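Local coordinates for protein tautomerase (Advenella mimigardefordensis DPN7, PDB 6VVW) that belongs to the tautomerase superfamily and adopts its trimeric fold of paired beta-alpha-beta units, at residues T25-N33 / V76-T87. Sequence-based numbering, arbitrary orientation.
Sequences TKVIEQTLN and VKANFLAAINKT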
loop_
_atom_site.group_PDB
_atom_site.type_symbol
_atom_site.label_atom_id
_atom_site.label_comp_id
_atom_site.label_asym_id
_atom_site.label_seq_id
_atom_site.Cartn_x
_atom_site.Cartn_y
_atom_site.Cartn_z
ATOM N N THR A 25 -16.711 5.572 -5.786
ATOM C CA THR A 25 -17.623 5.082 -4.766
ATOM C C THR A 25 -18.889 4.520 -5.398
ATOM O O THR A 25 -19.253 3.360 -5.170
ATOM C CB THR A 25 -17.957 6.207 -3.795
ATOM O OG1 THR A 25 -16.752 6.693 -3.204
ATOM C CG2 THR A 25 -18.843 5.696 -2.713
ATOM N N LYS A 26 -19.556 5.320 -6.231
ATOM C CA LYS A 26 -20.819 4.878 -6.816
ATOM C C LYS A 26 -20.658 3.592 -7.626
ATOM O O LYS A 26 -21.603 2.796 -7.730
ATOM C CB LYS A 26 -21.399 5.998 -7.679
ATOM C CG LYS A 26 -22.876 5.849 -8.000
ATOM C CD LYS A 26 -23.776 6.686 -7.089
ATOM C CE LYS A 26 -25.184 6.803 -7.711
ATOM N NZ LYS A 26 -26.127 7.707 -6.977
ATOM N N VAL A 27 -19.471 3.365 -8.191
ATOM C CA VAL A 27 -19.197 2.145 -8.939
ATOM C C VAL A 27 -18.816 1.022 -7.991
ATOM O O VAL A 27 -19.031 -0.160 -8.311
ATOM C CB VAL A 27 -18.096 2.387 -9.993
ATOM C CG1 VAL A 27 -17.322 1.127 -10.312
ATOM C CG2 VAL A 27 -18.685 2.922 -11.271
ATOM N N ILE A 28 -18.303 1.354 -6.803
ATOM C CA ILE A 28 -17.987 0.304 -5.849
ATOM C C ILE A 28 -19.263 -0.261 -5.237
ATOM O O ILE A 28 -19.382 -1.476 -5.047
ATOM C CB ILE A 28 -17.002 0.803 -4.790
ATOM C CG1 ILE A 28 -15.638 0.967 -5.435
ATOM C CG2 ILE A 28 -16.862 -0.226 -3.737
ATOM C CD1 ILE A 28 -14.559 1.227 -4.475
ATOM N N GLU A 29 -20.254 0.585 -4.957
ATOM C CA GLU A 29 -21.583 0.047 -4.712
ATOM C C GLU A 29 -22.072 -0.717 -5.931
ATOM O O GLU A 29 -22.434 -1.895 -5.851
ATOM C CB GLU A 29 -22.594 1.142 -4.418
ATOM C CG GLU A 29 -22.135 2.387 -3.751
ATOM C CD GLU A 29 -23.140 3.491 -4.013
ATOM O OE1 GLU A 29 -23.250 3.906 -5.184
ATOM O OE2 GLU A 29 -23.875 3.884 -3.068
ATOM N N GLN A 30 -22.094 -0.045 -7.080
ATOM C CA GLN A 30 -22.645 -0.602 -8.307
ATOM C C GLN A 30 -22.027 -1.948 -8.647
ATOM O O GLN A 30 -22.519 -2.661 -9.529
ATOM C CB GLN A 30 -22.435 0.374 -9.465
ATOM C CG GLN A 30 -23.596 1.311 -9.714
ATOM C CD GLN A 30 -23.480 1.990 -11.046
ATOM O OE1 GLN A 30 -22.439 1.932 -11.694
ATOM N NE2 GLN A 30 -24.555 2.616 -11.486
ATOM N N THR A 31 -20.947 -2.296 -7.949
ATOM C CA THR A 31 -20.211 -3.547 -8.129
ATOM C C THR A 31 -20.491 -4.538 -7.008
ATOM O O THR A 31 -19.567 -5.171 -6.494
ATOM C CB THR A 31 -18.726 -3.253 -8.220
ATOM O OG1 THR A 31 -18.430 -2.186 -7.307
ATOM C CG2 THR A 31 -18.352 -2.854 -9.654
ATOM N N LEU A 32 -21.764 -4.629 -6.601
ATOM C CA LEU A 32 -22.317 -5.609 -5.664
ATOM C C LEU A 32 -21.638 -5.623 -4.297
ATOM O O LEU A 32 -20.415 -5.487 -4.182
ATOM C CB LEU A 32 -22.283 -7.014 -6.284
ATOM C CG LEU A 32 -23.463 -7.428 -7.179
ATOM C CD1 LEU A 32 -23.007 -8.316 -8.348
ATOM C CD2 LEU A 32 -24.563 -8.124 -6.393
ATOM N N ASN A 33 -22.450 -5.814 -3.256
ATOM C CA ASN A 33 -22.041 -5.814 -1.852
ATOM C C ASN A 33 -21.450 -4.478 -1.433
ATOM O O ASN A 33 -21.163 -3.621 -2.277
ATOM C CB ASN A 33 -21.024 -6.916 -1.544
ATOM C CG ASN A 33 -21.629 -8.289 -1.547
ATOM O OD1 ASN A 33 -22.511 -8.603 -0.736
ATOM N ND2 ASN A 33 -21.141 -9.136 -2.448
ATOM N N VAL A 76 -17.479 -11.044 -10.222
ATOM C CA VAL A 76 -17.790 -9.717 -9.721
ATOM C C VAL A 76 -16.510 -8.913 -9.588
ATOM O O VAL A 76 -16.478 -7.725 -9.920
ATOM C CB VAL A 76 -18.583 -9.784 -8.407
ATOM C CG1 VAL A 76 -17.681 -10.058 -7.230
ATOM C CG2 VAL A 76 -19.329 -8.491 -8.208
ATOM N N LYS A 77 -15.423 -9.549 -9.148
ATOM C CA LYS A 77 -14.139 -8.866 -9.135
ATOM C C LYS A 77 -13.761 -8.434 -10.538
ATOM O O LYS A 77 -13.451 -7.260 -10.788
ATOM C CB LYS A 77 -13.072 -9.781 -8.559
ATOM C CG LYS A 77 -13.355 -10.268 -7.176
ATOM C CD LYS A 77 -12.281 -11.273 -6.790
ATOM C CE LYS A 77 -12.497 -11.854 -5.398
ATOM N NZ LYS A 77 -11.731 -13.136 -5.217
ATOM N N ALA A 78 -13.817 -9.374 -11.477
ATOM C CA ALA A 78 -13.694 -9.046 -12.887
ATOM C C ALA A 78 -14.615 -7.914 -13.290
ATOM O O ALA A 78 -14.382 -7.278 -14.318
ATOM C CB ALA A 78 -14.004 -10.274 -13.741
ATOM N N ASN A 79 -15.662 -7.649 -12.522
ATOM C CA ASN A 79 -16.555 -6.580 -12.919
ATOM C C ASN A 79 -16.080 -5.243 -12.385
ATOM O O ASN A 79 -16.051 -4.255 -13.136
ATOM C CB ASN A 79 -17.976 -6.888 -12.453
ATOM C CG ASN A 79 -18.698 -7.830 -13.393
ATOM O OD1 ASN A 79 -18.067 -8.591 -14.132
ATOM N ND2 ASN A 79 -20.025 -7.776 -13.389
ATOM N N PHE A 80 -15.707 -5.211 -11.100
ATOM C CA PHE A 80 -14.953 -4.103 -10.532
ATOM C C PHE A 80 -13.914 -3.596 -11.507
ATOM O O PHE A 80 -13.882 -2.414 -11.854
ATOM C CB PHE A 80 -14.216 -4.533 -9.272
ATOM C CG PHE A 80 -15.058 -4.625 -8.061
ATOM C CD1 PHE A 80 -15.916 -5.687 -7.881
ATOM C CD2 PHE A 80 -14.942 -3.695 -7.065
ATOM C CE1 PHE A 80 -16.662 -5.798 -6.737
ATOM C CE2 PHE A 80 -15.689 -3.796 -5.919
ATOM C CZ PHE A 80 -16.555 -4.847 -5.751
ATOM N N LEU A 81 -13.031 -4.499 -11.926
ATOM C CA LEU A 81 -11.890 -4.095 -12.736
ATOM C C LEU A 81 -12.321 -3.346 -13.991
ATOM O O LEU A 81 -11.714 -2.332 -14.360
ATOM C CB LEU A 81 -11.059 -5.330 -13.089
ATOM C CG LEU A 81 -10.715 -6.131 -11.840
ATOM C CD1 LEU A 81 -9.824 -7.332 -12.131
ATOM C CD2 LEU A 81 -10.063 -5.199 -10.863
ATOM N N ALA A 82 -13.384 -3.814 -14.645
ATOM C CA ALA A 82 -13.796 -3.232 -15.917
ATOM C C ALA A 82 -14.493 -1.889 -15.720
ATOM O O ALA A 82 -14.218 -0.921 -16.444
ATOM C CB ALA A 82 -14.707 -4.211 -16.651
ATOM N N ALA A 83 -15.400 -1.802 -14.745
ATOM C CA ALA A 83 -16.075 -0.525 -14.542
ATOM C C ALA A 83 -15.154 0.507 -13.910
ATOM O O ALA A 83 -15.353 1.704 -14.107
ATOM C CB ALA A 83 -17.314 -0.702 -13.678
ATOM N N ILE A 84 -14.149 0.069 -13.153
ATOM C CA ILE A 84 -13.283 0.977 -12.407
ATOM C C ILE A 84 -12.161 1.491 -13.287
ATOM O O ILE A 84 -11.719 2.644 -13.138
ATOM C CB ILE A 84 -12.749 0.270 -11.149
ATOM C CG1 ILE A 84 -13.711 0.429 -9.980
ATOM C CG2 ILE A 84 -11.417 0.796 -10.748
ATOM C CD1 ILE A 84 -13.565 -0.661 -8.934
ATOM N N ASN A 85 -11.679 0.656 -14.209
ATOM C CA ASN A 85 -10.898 1.179 -15.321
ATOM C C ASN A 85 -11.742 2.125 -16.172
ATOM O O ASN A 85 -11.244 3.151 -16.643
ATOM C CB ASN A 85 -10.338 0.017 -16.143
ATOM C CG ASN A 85 -9.542 0.464 -17.342
ATOM O OD1 ASN A 85 -10.107 0.821 -18.371
ATOM N ND2 ASN A 85 -8.222 0.407 -17.235
ATOM N N LYS A 86 -13.028 1.813 -16.363
ATOM C CA LYS A 86 -13.902 2.710 -17.112
ATOM C C LYS A 86 -13.961 4.083 -16.461
ATOM O O LYS A 86 -13.797 5.108 -17.128
ATOM C CB LYS A 86 -15.305 2.114 -17.216
ATOM C CG LYS A 86 -16.300 2.942 -18.034
ATOM C CD LYS A 86 -16.888 2.115 -19.159
ATOM C CE LYS A 86 -15.856 1.952 -20.271
ATOM N NZ LYS A 86 -16.317 1.202 -21.472
ATOM N N THR A 87 -14.191 4.120 -15.152
ATOM C CA THR A 87 -14.334 5.383 -14.436
ATOM C C THR A 87 -13.016 6.138 -14.391
ATOM O O THR A 87 -12.964 7.349 -14.660
ATOM C CB THR A 87 -14.841 5.109 -13.018
ATOM O OG1 THR A 87 -16.186 4.634 -13.077
ATOM C CG2 THR A 87 -14.802 6.360 -12.158
#
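Thr-31 sets its CB over one face of the Phe-80 ring, and this pair is the heart of a contact that joins helix 74-92 to the last turns of helix 16-30 and the residues that follow, both helices packing on the beta-sheet of a tautomerase fold. The CB of Thr-31 stands 3.5 Å from the ring centroid of Phe-80, only 9° off the ring normal, a CH-pi contact centred over the face. With CG anti to its carbonyl carbon (chi1 -78°), Phe-80 carries its ring from helix 74-92 to Thr-31, near the end of helix 16-30. The methyl CG2 of Thr-31 reaches instead toward the backbone of Phe-80, 3.7 Å from its CA. The hydroxyl OG1 of Thr-31 also overlies the ring, and the carbonyl O of Thr-31 comes within 3.0 Å of Phe-80 CE1.

One helical turn earlier, Val-27 divides its two methyls. CG1 packs 3.7 Å from Ile-84 CG1 and also on Ala-83 CB, whereas CG2 meets Thr-87 OG1 at 3.5 Å. That hydroxyl donates to Ala-83 O, 3.2 Å away, a carbonyl that Thr-87 N approaches from the opposite face. At the other end, Val-76 CG2 touches Leu-32 CD1 at 3.7 Å.

The axes of segments 25-30 and 76-87 run nearly antiparallel, at 157°, with a closest approach of 9.9 Å. Beneath them, Phe-80 and Ile-84 rest on strand 62-69, while Ile-28 packs on strand 40-43. The chemistry is thus mainly apolar: methyls and an aromatic face make the join, with the Thr-31 carbonyl oxygen at the ring a polar exception, while the hydroxyl of Thr-87 is spent on a carbonyl of its own helix.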